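Glutathione S-transferase domain (Burkholderia graminis, PDB 4MF5) binds glutathione and probably acts as a glutathione S-transferase, joining the tripeptide to electrophilic substrates. Local coordinates at residues R134-A137 with I138-M142; L186-R189 with L190-R193; D199-I203 with A204-T208; V225-Q228 with D229-N232. One frame throughout, in Å; residues are numbered along the deposited sequence. Where two conformers were deposited one is given.

Contact 1: R134-A137 with I138-M142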
loop_
_atom_site.group_PDB
_atom_site.type_symbol
_atom_site.label_atom_id
_atom_site.label_comp_id
_atom_site.label_asym_id
_atom_site.label_seq_id
_atom_site.Cartn_x
_atom_site.Cartn_y
_atom_site.Cartn_z
ATOM N N ARG A 134 1.175 -13.695 -9.286
ATOM C CA ARG A 134 1.840 -13.055 -8.150
ATOM C C ARG A 134 1.679 -11.544 -8.209
ATOM O O ARG A 134 1.343 -10.894 -7.218
ATOM C CB ARG A 134 3.336 -13.378 -8.142
ATOM C CG ARG A 134 4.118 -12.544 -7.131
ATOM C CD ARG A 134 5.612 -12.786 -7.246
ATOM N NE ARG A 134 6.329 -12.139 -6.135
ATOM C CZ ARG A 134 6.364 -12.630 -4.896
ATOM N NH1 ARG A 134 5.772 -13.765 -4.606
ATOM N NH2 ARG A 134 7.032 -12.005 -3.944
ATOM N N TYR A 135 1.962 -10.961 -9.371
ATOM C CA TYR A 135 1.824 -9.512 -9.506
ATOM C C TYR A 135 0.375 -9.060 -9.358
ATOM O O TYR A 135 0.120 -8.009 -8.791
ATOM C CB TYR A 135 2.476 -8.991 -10.797
ATOM C CG TYR A 135 3.967 -9.172 -10.774
ATOM C CD1 TYR A 135 4.762 -8.530 -9.832
ATOM C CD2 TYR A 135 4.588 -10.042 -11.655
ATOM C CE1 TYR A 135 6.117 -8.744 -9.754
ATOM C CE2 TYR A 135 5.934 -10.266 -11.589
ATOM C CZ TYR A 135 6.700 -9.637 -10.631
ATOM O OH TYR A 135 8.052 -9.893 -10.573
ATOM N N GLU A 136 -0.572 -9.843 -9.866
ATOM C CA GLU A 136 -1.975 -9.539 -9.662
ATOM C C GLU A 136 -2.348 -9.540 -8.178
ATOM O O GLU A 136 -3.107 -8.680 -7.718
ATOM C CB GLU A 136 -2.842 -10.503 -10.469
ATOM C CG GLU A 136 -4.294 -10.108 -10.506
ATOM C CD GLU A 136 -5.150 -11.057 -11.300
ATOM O OE1 GLU A 136 -4.910 -12.270 -11.302
ATOM O OE2 GLU A 136 -6.087 -10.580 -11.942
ATOM N N ALA A 137 -1.830 -10.517 -7.434
ATOM C CA ALA A 137 -2.039 -10.548 -5.993
ATOM C C ALA A 137 -1.483 -9.305 -5.334
ATOM O O ALA A 137 -2.136 -8.684 -4.490
ATOM C CB ALA A 137 -1.416 -11.799 -5.375
ATOM N N ILE A 138 -0.250 -8.933 -5.694
ATOM C CA ILE A 138 0.373 -7.762 -5.119
ATOM C C ILE A 138 -0.430 -6.514 -5.461
ATOM O O ILE A 138 -0.639 -5.643 -4.609
ATOM C CB ILE A 138 1.857 -7.650 -5.575
ATOM C CG1 ILE A 138 2.678 -8.822 -4.988
ATOM C CG2 ILE A 138 2.448 -6.296 -5.153
ATOM C CD1 ILE A 138 4.080 -8.917 -5.539
ATOM N N GLN A 139 -0.907 -6.423 -6.707
ATOM C CA GLN A 139 -1.789 -5.332 -7.127
ATOM C C GLN A 139 -3.000 -5.200 -6.205
ATOM O O GLN A 139 -3.315 -4.109 -5.724
ATOM C CB GLN A 139 -2.214 -5.595 -8.568
ATOM C CG GLN A 139 -3.285 -4.671 -9.107
ATOM C CD GLN A 139 -3.800 -5.226 -10.398
ATOM O OE1 GLN A 139 -3.281 -4.918 -11.467
ATOM N NE2 GLN A 139 -4.764 -6.130 -10.303
ATOM N N TRP A 140 -3.720 -6.295 -5.960
ATOM C CA TRP A 140 -4.917 -6.190 -5.124
ATOM C C TRP A 140 -4.571 -5.911 -3.657
ATOM O O TRP A 140 -5.332 -5.216 -2.981
ATOM C CB TRP A 140 -5.846 -7.413 -5.314
ATOM C CG TRP A 140 -6.552 -7.344 -6.620
ATOM C CD1 TRP A 140 -6.280 -8.042 -7.756
ATOM C CD2 TRP A 140 -7.634 -6.452 -6.951
ATOM N NE1 TRP A 140 -7.140 -7.640 -8.781
ATOM C CE2 TRP A 140 -7.964 -6.663 -8.306
ATOM C CE3 TRP A 140 -8.358 -5.504 -6.234
ATOM C CZ2 TRP A 140 -8.975 -5.942 -8.952
ATOM C CZ3 TRP A 140 -9.377 -4.797 -6.870
ATOM C CH2 TRP A 140 -9.667 -5.016 -8.216
ATOM N N VAL A 141 -3.432 -6.398 -3.162
ATOM C CA VAL A 141 -2.982 -6.011 -1.838
ATOM C C VAL A 141 -2.679 -4.505 -1.804
ATOM O O VAL A 141 -3.036 -3.822 -0.836
ATOM C CB VAL A 141 -1.779 -6.850 -1.361
ATOM C CG1 VAL A 141 -1.184 -6.280 -0.082
ATOM C CG2 VAL A 141 -2.190 -8.318 -1.164
ATOM N N MET A 142 -2.056 -3.973 -2.852
ATOM C CA MET A 142 -1.789 -2.530 -2.932
ATOM C C MET A 142 -3.075 -1.700 -2.984
ATOM O O MET A 142 -3.150 -0.637 -2.361
ATOM C CB MET A 142 -0.908 -2.220 -4.141
ATOM C CG MET A 142 0.517 -2.699 -4.055
ATOM S SD MET A 142 1.416 -1.889 -2.719
ATOM C CE MET A 142 3.047 -2.601 -3.014
HETATM O O HOH W 1 -6.610 -7.867 -11.693
#

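Contact 2: L186-R189 with L190-R193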
loop_
_atom_site.group_PDB
_atom_site.type_symbol
_atom_site.label_atom_id
_atom_site.label_comp_id
_atom_site.label_asym_id
_atom_site.label_seq_id
_atom_site.Cartn_x
_atom_site.Cartn_y
_atom_site.Cartn_z
ATOM N N LEU A 186 -14.734 -3.529 -5.593
ATOM C CA LEU A 186 -14.712 -4.908 -5.088
ATOM C C LEU A 186 -15.883 -5.716 -5.614
ATOM O O LEU A 186 -15.714 -6.874 -5.992
ATOM C CB LEU A 186 -14.720 -4.948 -3.570
ATOM C CG LEU A 186 -13.442 -4.541 -2.871
ATOM C CD1 LEU A 186 -13.673 -4.543 -1.366
ATOM C CD2 LEU A 186 -12.278 -5.434 -3.216
ATOM N N GLU A 187 -17.066 -5.109 -5.637
ATOM C CA GLU A 187 -18.280 -5.781 -6.101
ATOM C C GLU A 187 -18.146 -6.244 -7.545
ATOM O O GLU A 187 -18.459 -7.393 -7.883
ATOM C CB GLU A 187 -19.476 -4.848 -5.951
ATOM C CG GLU A 187 -20.785 -5.433 -6.396
ATOM C CD GLU A 187 -21.248 -6.590 -5.546
ATOM O OE1 GLU A 187 -20.755 -6.737 -4.420
ATOM O OE2 GLU A 187 -22.130 -7.347 -6.015
ATOM N N GLN A 188 -17.715 -5.361 -8.416
ATOM C CA GLN A 188 -17.515 -5.721 -9.812
ATOM C C GLN A 188 -16.433 -6.757 -9.986
ATOM O O GLN A 188 -16.557 -7.623 -10.818
ATOM C CB GLN A 188 -17.236 -4.477 -10.661
ATOM C CG GLN A 188 -17.154 -4.756 -12.130
ATOM C CD GLN A 188 -18.465 -5.367 -12.635
ATOM O OE1 GLN A 188 -19.527 -4.747 -12.489
ATOM N NE2 GLN A 188 -18.413 -6.616 -13.129
ATOM N N ARG A 189 -15.376 -6.680 -9.185
ATOM C CA ARG A 189 -14.312 -7.657 -9.272
ATOM C C ARG A 189 -14.786 -9.053 -8.863
ATOM O O ARG A 189 -14.386 -10.073 -9.433
ATOM C CB ARG A 189 -13.134 -7.210 -8.411
ATOM C CG ARG A 189 -12.010 -8.201 -8.343
ATOM C CD ARG A 189 -11.376 -8.420 -9.670
ATOM N NE ARG A 189 -10.402 -9.453 -9.550
ATOM C CZ ARG A 189 -9.638 -9.866 -10.546
ATOM N NH1 ARG A 189 -8.806 -10.876 -10.328
ATOM N NH2 ARG A 189 -9.678 -9.265 -11.732
ATOM N N LEU A 190 -15.633 -9.110 -7.844
ATOM C CA LEU A 190 -16.113 -10.384 -7.314
ATOM C C LEU A 190 -17.215 -10.995 -8.152
ATOM O O LEU A 190 -17.553 -12.165 -7.942
ATOM C CB LEU A 190 -16.568 -10.219 -5.869
ATOM C CG LEU A 190 -15.424 -10.020 -4.882
ATOM C CD1 LEU A 190 -16.001 -9.517 -3.561
ATOM C CD2 LEU A 190 -14.611 -11.276 -4.665
ATOM N N GLU A 191 -17.776 -10.261 -9.112
ATOM C CA GLU A 191 -18.785 -10.825 -9.982
ATOM C C GLU A 191 -18.181 -11.973 -10.760
ATOM O O GLU A 191 -17.209 -11.803 -11.491
ATOM C CB GLU A 191 -19.329 -9.747 -10.914
ATOM C CG GLU A 191 -20.380 -10.230 -11.887
ATOM C CD GLU A 191 -21.577 -10.854 -11.206
ATOM O OE1 GLU A 191 -21.992 -10.398 -10.120
ATOM O OE2 GLU A 191 -22.130 -11.809 -11.796
ATOM N N GLY A 192 -18.759 -13.158 -10.601
ATOM C CA GLY A 192 -18.276 -14.331 -11.301
ATOM C C GLY A 192 -17.020 -14.926 -10.685
ATOM O O GLY A 192 -16.434 -15.819 -11.290
ATOM N N ARG A 193 -16.602 -14.469 -9.500
ATOM C CA ARG A 193 -15.422 -14.989 -8.821
ATOM C C ARG A 193 -15.770 -15.410 -7.411
ATOM O O ARG A 193 -16.555 -14.753 -6.723
ATOM C CB ARG A 193 -14.298 -13.939 -8.759
ATOM C CG ARG A 193 -13.693 -13.590 -10.101
ATOM C CD ARG A 193 -12.491 -12.650 -9.986
ATOM N NE ARG A 193 -11.884 -12.439 -11.299
ATOM C CZ ARG A 193 -12.291 -11.552 -12.209
ATOM N NH1 ARG A 193 -13.283 -10.697 -11.954
ATOM N NH2 ARG A 193 -11.682 -11.502 -13.400
HETATM O O HOH W 2 -15.951 -9.580 -12.588
#

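Contact 3: D199-I203 with A204-T208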
loop_
_atom_site.group_PDB
_atom_site.type_symbol
_atom_site.label_atom_id
_atom_site.label_comp_id
_atom_site.label_asym_id
_atom_site.label_seq_id
_atom_site.Cartn_x
_atom_site.Cartn_y
_atom_site.Cartn_z
ATOM N N ASP A 199 -10.825 -18.496 -8.151
ATOM C CA ASP A 199 -11.145 -19.644 -7.345
ATOM C C ASP A 199 -10.357 -19.709 -6.058
ATOM O O ASP A 199 -10.859 -20.229 -5.062
ATOM C CB ASP A 199 -10.872 -20.951 -8.106
ATOM C CG ASP A 199 -11.869 -21.234 -9.205
ATOM O OD1 ASP A 199 -12.945 -20.611 -9.258
ATOM O OD2 ASP A 199 -11.574 -22.151 -10.001
ATOM N N GLN A 200 -9.126 -19.212 -6.060
ATOM C CA GLN A 200 -8.240 -19.445 -4.921
ATOM C C GLN A 200 -8.256 -18.278 -3.945
ATOM O O GLN A 200 -7.897 -17.157 -4.286
ATOM C CB GLN A 200 -6.829 -19.684 -5.393
ATOM C CG GLN A 200 -6.718 -20.886 -6.320
ATOM C CD GLN A 200 -7.310 -22.158 -5.732
ATOM O OE1 GLN A 200 -8.073 -22.861 -6.396
ATOM N NE2 GLN A 200 -6.965 -22.459 -4.483
ATOM N N TYR A 201 -8.651 -18.567 -2.712
ATOM C CA TYR A 201 -8.519 -17.663 -1.580
ATOM C C TYR A 201 -7.045 -17.286 -1.427
ATOM O O TYR A 201 -6.177 -18.143 -1.568
ATOM C CB TYR A 201 -9.015 -18.413 -0.344
ATOM C CG TYR A 201 -8.853 -17.742 0.990
ATOM C CD1 TYR A 201 -9.664 -16.682 1.372
ATOM C CD2 TYR A 201 -7.936 -18.227 1.920
ATOM C CE1 TYR A 201 -9.581 -16.139 2.649
ATOM C CE2 TYR A 201 -7.837 -17.688 3.182
ATOM C CZ TYR A 201 -8.686 -16.660 3.560
ATOM O OH TYR A 201 -8.681 -16.141 4.842
ATOM N N SER A 202 -6.773 -16.027 -1.111
ATOM C CA SER A 202 -5.404 -15.546 -1.125
ATOM C C SER A 202 -5.174 -14.421 -0.139
ATOM O O SER A 202 -6.110 -13.902 0.491
ATOM C CB SER A 202 -5.035 -15.040 -2.529
ATOM O OG SER A 202 -5.636 -13.767 -2.793
ATOM N N ILE A 203 -3.936 -13.947 -0.098
ATOM C CA ILE A 203 -3.595 -12.782 0.675
ATOM C C ILE A 203 -4.400 -11.547 0.277
ATOM O O ILE A 203 -4.535 -10.631 1.094
ATOM C CB ILE A 203 -2.073 -12.476 0.641
ATOM C CG1 ILE A 203 -1.543 -12.219 -0.772
ATOM C CG2 ILE A 203 -1.315 -13.560 1.376
ATOM C CD1 ILE A 203 -0.121 -11.722 -0.784
ATOM N N ALA A 204 -4.895 -11.458 -0.964
ATOM C CA ALA A 204 -5.741 -10.319 -1.301
ATOM C C ALA A 204 -7.019 -10.295 -0.457
ATOM O O ALA A 204 -7.469 -9.235 0.001
ATOM C CB ALA A 204 -6.076 -10.329 -2.787
ATOM N N ASP A 205 -7.623 -11.461 -0.267
ATOM C CA ASP A 205 -8.835 -11.560 0.560
ATOM C C ASP A 205 -8.517 -11.273 2.022
ATOM O O ASP A 205 -9.266 -10.580 2.723
ATOM C CB ASP A 205 -9.447 -12.957 0.389
ATOM C CG ASP A 205 -9.642 -13.300 -1.075
ATOM O OD1 ASP A 205 -10.467 -12.618 -1.723
ATOM O OD2 ASP A 205 -8.943 -14.229 -1.544
ATOM N N ILE A 206 -7.412 -11.838 2.502
ATOM C CA ILE A 206 -6.995 -11.640 3.880
ATOM C C ILE A 206 -6.731 -10.161 4.176
ATOM O O ILE A 206 -7.038 -9.677 5.261
ATOM C CB ILE A 206 -5.782 -12.533 4.199
ATOM C CG1 ILE A 206 -6.198 -14.013 4.111
ATOM C CG2 ILE A 206 -5.212 -12.195 5.567
ATOM C CD1 ILE A 206 -5.039 -14.991 4.206
ATOM N N ALA A 207 -6.170 -9.436 3.199
ATOM C CA ALA A 207 -5.933 -8.007 3.385
ATOM C C ALA A 207 -7.237 -7.231 3.462
ATOM O O ALA A 207 -7.342 -6.239 4.172
ATOM C CB ALA A 207 -5.081 -7.461 2.263
ATOM N N THR A 208 -8.223 -7.630 2.654
ATOM C CA THR A 208 -9.379 -6.795 2.337
ATOM C C THR A 208 -10.565 -7.029 3.265
ATOM O O THR A 208 -11.164 -6.079 3.780
ATOM C CB THR A 208 -9.777 -7.028 0.876
ATOM O OG1 THR A 208 -8.669 -6.718 0.023
ATOM C CG2 THR A 208 -10.960 -6.192 0.475
HETATM O O HOH W 3 -8.046 -14.414 -3.979
#

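Contact 4: V225-Q228 with D229-N232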
loop_
_atom_site.group_PDB
_atom_site.type_symbol
_atom_site.label_atom_id
_atom_site.label_comp_id
_atom_site.label_asym_id
_atom_site.label_seq_id
_atom_site.Cartn_x
_atom_site.Cartn_y
_atom_site.Cartn_z
ATOM N N VAL A 225 -23.013 3.298 3.958
ATOM C CA VAL A 225 -22.546 2.788 2.664
ATOM C C VAL A 225 -23.564 1.890 1.989
ATOM O O VAL A 225 -23.358 1.542 0.845
ATOM C CB VAL A 225 -21.170 2.087 2.767
ATOM C CG1 VAL A 225 -20.115 3.007 3.329
ATOM C CG2 VAL A 225 -21.255 0.780 3.568
ATOM N N ALA A 226 -24.625 1.501 2.708
ATOM C CA ALA A 226 -25.670 0.590 2.221
ATOM C C ALA A 226 -25.057 -0.716 1.689
ATOM O O ALA A 226 -25.110 -1.028 0.497
ATOM C CB ALA A 226 -26.567 1.256 1.178
ATOM N N ILE A 227 -24.487 -1.492 2.605
ATOM C CA ILE A 227 -23.734 -2.689 2.278
ATOM C C ILE A 227 -24.545 -3.675 1.418
ATOM O O ILE A 227 -23.981 -4.389 0.598
ATOM C CB ILE A 227 -23.162 -3.351 3.552
ATOM C CG1 ILE A 227 -22.179 -4.476 3.225
ATOM C CG2 ILE A 227 -24.250 -3.819 4.512
ATOM C CD1 ILE A 227 -20.930 -4.041 2.479
ATOM N N GLN A 228 -25.858 -3.694 1.607
ATOM C CA GLN A 228 -26.765 -4.561 0.863
ATOM C C GLN A 228 -26.730 -4.284 -0.648
ATOM O O GLN A 228 -27.193 -5.116 -1.429
ATOM C CB GLN A 228 -28.200 -4.452 1.391
ATOM C CG GLN A 228 -28.790 -3.051 1.323
ATOM C CD GLN A 228 -28.555 -2.181 2.535
ATOM O OE1 GLN A 228 -29.270 -1.145 2.699
ATOM N NE2 GLN A 228 -27.635 -2.513 3.369
ATOM N N ASP A 229 -26.172 -3.153 -1.069
ATOM C CA ASP A 229 -26.050 -2.844 -2.470
ATOM C C ASP A 229 -24.927 -3.622 -3.139
ATOM O O ASP A 229 -24.757 -3.519 -4.359
ATOM C CB ASP A 229 -25.784 -1.345 -2.684
ATOM C CG ASP A 229 -26.964 -0.464 -2.369
ATOM O OD1 ASP A 229 -28.066 -0.988 -2.176
ATOM O OD2 ASP A 229 -26.784 0.767 -2.325
ATOM N N PHE A 230 -24.148 -4.395 -2.372
ATOM C CA PHE A 230 -22.953 -5.077 -2.884
ATOM C C PHE A 230 -23.088 -6.572 -2.563
ATOM O O PHE A 230 -22.427 -7.092 -1.663
ATOM C CB PHE A 230 -21.702 -4.457 -2.249
ATOM C CG PHE A 230 -21.666 -2.959 -2.377
ATOM C CD1 PHE A 230 -21.275 -2.350 -3.573
ATOM C CD2 PHE A 230 -22.031 -2.145 -1.315
ATOM C CE1 PHE A 230 -21.265 -0.968 -3.700
ATOM C CE2 PHE A 230 -22.023 -0.757 -1.453
ATOM C CZ PHE A 230 -21.624 -0.182 -2.637
ATOM N N PRO A 231 -23.943 -7.286 -3.296
ATOM C CA PRO A 231 -24.235 -8.678 -2.916
ATOM C C PRO A 231 -23.024 -9.617 -3.034
ATOM O O PRO A 231 -22.880 -10.523 -2.207
ATOM C CB PRO A 231 -25.374 -9.069 -3.878
ATOM C CG PRO A 231 -25.267 -8.102 -5.008
ATOM C CD PRO A 231 -24.831 -6.812 -4.365
ATOM N N ASN A 232 -22.185 -9.453 -4.045
ATOM C CA ASN A 232 -20.980 -10.261 -4.111
ATOM C C ASN A 232 -20.058 -10.021 -2.918
ATOM O O ASN A 232 -19.471 -10.950 -2.373
ATOM C CB ASN A 232 -20.199 -10.018 -5.397
ATOM C CG ASN A 232 -20.874 -10.594 -6.604
ATOM O OD1 ASN A 232 -20.955 -11.825 -6.757
ATOM N ND2 ASN A 232 -21.286 -9.748 -7.483
HETATM O O HOH W 4 -24.451 2.007 -1.741
#

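Contact 1: R134-A137 with I138-M142
Arg-134 and Ile-138 touch one turn apart on helix 131-161, in an i to i+4 contact on the flank that faces helix 112-123. The CD1 methyl of Ile-138 lies 4.0 Å from Arg-134 CG, against the stem of an extended chain whose guanidinium runs on to a salt bridge between NH1 and Asp-121 OD1. With Ile-138 CG1 beside its own backbone N (chi1 -66°), that carbon is pressed to 3.3 Å from Arg-134 O, the carbonyl that also receives the Ile-138 N-H at an N...O distance of 3.0 Å. This is the tight part, closed further by Ala-137 on Ile-127 and Leu-197. Tyr-135 and Gln-139 are buried in the dimer interface, where Tyr-135 OH is hydrogen-bonded to Asp-121 OD2 of the second subunit and Gln-139 OE1 accepts from Phe-110 N of that subunit.

The Glu-136 side is looser. Glu-136 CG reaches the edge of the Trp-140 indole in the ring plane, 4.0 Å from CD1, while its carboxylate is turned 46° to that ring. A water joins the ends of Glu-136, Gln-139 and Trp-140: it donates to Glu-136 OE2 at 2.8 Å and accepts from Gln-139 NE2 at 2.9 Å and from Trp-140 NE1 at 3.0 Å.

Contact 2: L186-R189 with L190-R193
The guanidinium groups of Arg-189 and Arg-193 lie flat on one another, centres 3.6 Å apart and planes within 5°, with Arg-193 NE over the centre of the Arg-189 group. Arg-193 NH1 also donates to Arg-189 O at 2.8 Å, a fairly straight bond (158°) that lies in the guanidinium plane and fixes the rotation of the Arg-193 group. A bend at chi2 (64°) brings the Arg-189 guanidinium against the face of its partner.

The backbone sets up this meeting. In the last turn of helix 170-190, Leu-190 N is bonded to Leu-186 O at 2.9 Å, and a type II beta turn from Leu-190 to Arg-193, with Gly-192 at positive phi, reverses the chain; its closing bond joins Arg-193 N to Leu-190 O at 2.9 Å. A water donates to both Gln-188 O and Glu-191 O, bridging helix end and turn where Glu-191 N makes only weak bonds.

Farther out, Arg-189 NE donates to Ile-196 O and NH1 forms a salt bridge with Glu-136 OE2 of helix 131-161. Two like charges are thus stacked face to face, and the Glu-136 carboxylate, with the carbonyls of Arg-189 and Ile-196, probably offsets much of their repulsion.

Contact 3: D199-I203 with A204-T208
The first torsions of Ser-202 and Asp-205 set their two polar ends for reciprocal bonding: OG of the serine sits between its backbone N and carbonyl carbon (chi1 75°), and the aspartate CG stands beside its own N (chi1 -52°). The result is a capping box at the start of helix 203-216, like the N-capping box known at the start of the equivalent core helix in other glutathione transferases. Ser-202, the N-cap residue, accepts from Ala-204 N through OG at 3.0 Å; in return Ser-202 N donates to Asp-205 OD2 at 2.9 Å, on the anti lone pair of that oxygen. The box thereby gives Ala-204 N, in the first turn, an acceptor, and Ser-202 O takes the Ile-206 N-H in its carbonyl plane at an N...O distance of 3.2 Å.

A water ties the box to the incoming loop. It donates to Gln-200 O and to Asp-205 OD2 and accepts from Ser-202 OG, while Asp-205 OD1 holds Ile-196 N.

Outside the box, Tyr-201 and Ile-206 form a hydrophobic staple. With CG anti to its N (chi1 174°), the tyrosine carries its ring forward over the first turn of the helix; CZ comes within 3.7 Å of Ile-206 CG1, the two side chains crossing at about a right angle. Ile-206 also packs on Ile-58 and Met-59 of helix 51-63, so the staple reaches the N-terminal domain. Ile-203 meets Leu-116 and Ile-117 of helix 112-123. One turn further on, Thr-208 OG1 donates to Ala-204 O at 2.8 Å.

Contact 4: V225-Q228 with D229-N232
Ala-226 and Asp-229 meet in the linker between helix 222-225 and helix 231-242, where a Schellman motif ends the first helix. Ala-226 is its C-prime residue, at positive phi; Ile-227 N and Ala-226 N return to the carbonyls of the first two residues of helix 222-225, in that order. The chain then tightens into a 3-10 turn. Asp-229 N donates to Ala-226 O at 2.8 Å, nearly straight at nitrogen (166°), and Phe-230 N to Ile-227 O at 3.0 Å, both donors lying above the plane of the carbonyl they use.

Val-225 O is reached by a water, which donates to it at 2.8 Å and to Asp-229 OD2 at 2.7 Å. One water molecule thus links the last turn of one helix to the approach of the next, and the same OD2 rests 3.5 Å from Ala-226 CB.

Phe-230, at the N-cap position of helix 231-242, folds its ring back along the linker, CG beside its own N (chi1 -52°). Asp-229 CB lies over one ring face, offset toward the rim, and Ile-227 CD1 comes within 4.4 Å of CD2. The start of the new helix finds an acceptor in helix 170-190: Asn-232 N donates to Glu-187 OE2. At the edge of the phenyl ring, in its plane, Val-225 O stands 3.5 Å from Phe-230 CE2.

Overall arrangement
All four contacts are local and follow in series along the chain; none nests in or crosses another. Contact 1 lies within helix 131-161 at the dimer interface. Contact 2 closes the turn that ends helix 170-190, and it meets contact 1 where Arg-189 CD packs on Trp-140 CZ2. After the intervening loop, contact 3 opens helix 203-216, whose Ile-203 and Ala-204 pack on Val-141 and Trp-140 of contact 1, while Thr-208 touches Leu-186 of contact 2. Contact 4 joins helix 222-225 to helix 231-242 and is tied back to contact 2 by Glu-191 and Asn-232. Contacts 1, 2 and 3 thus touch pairwise in the helical domain, with contact 4 attached through contact 2.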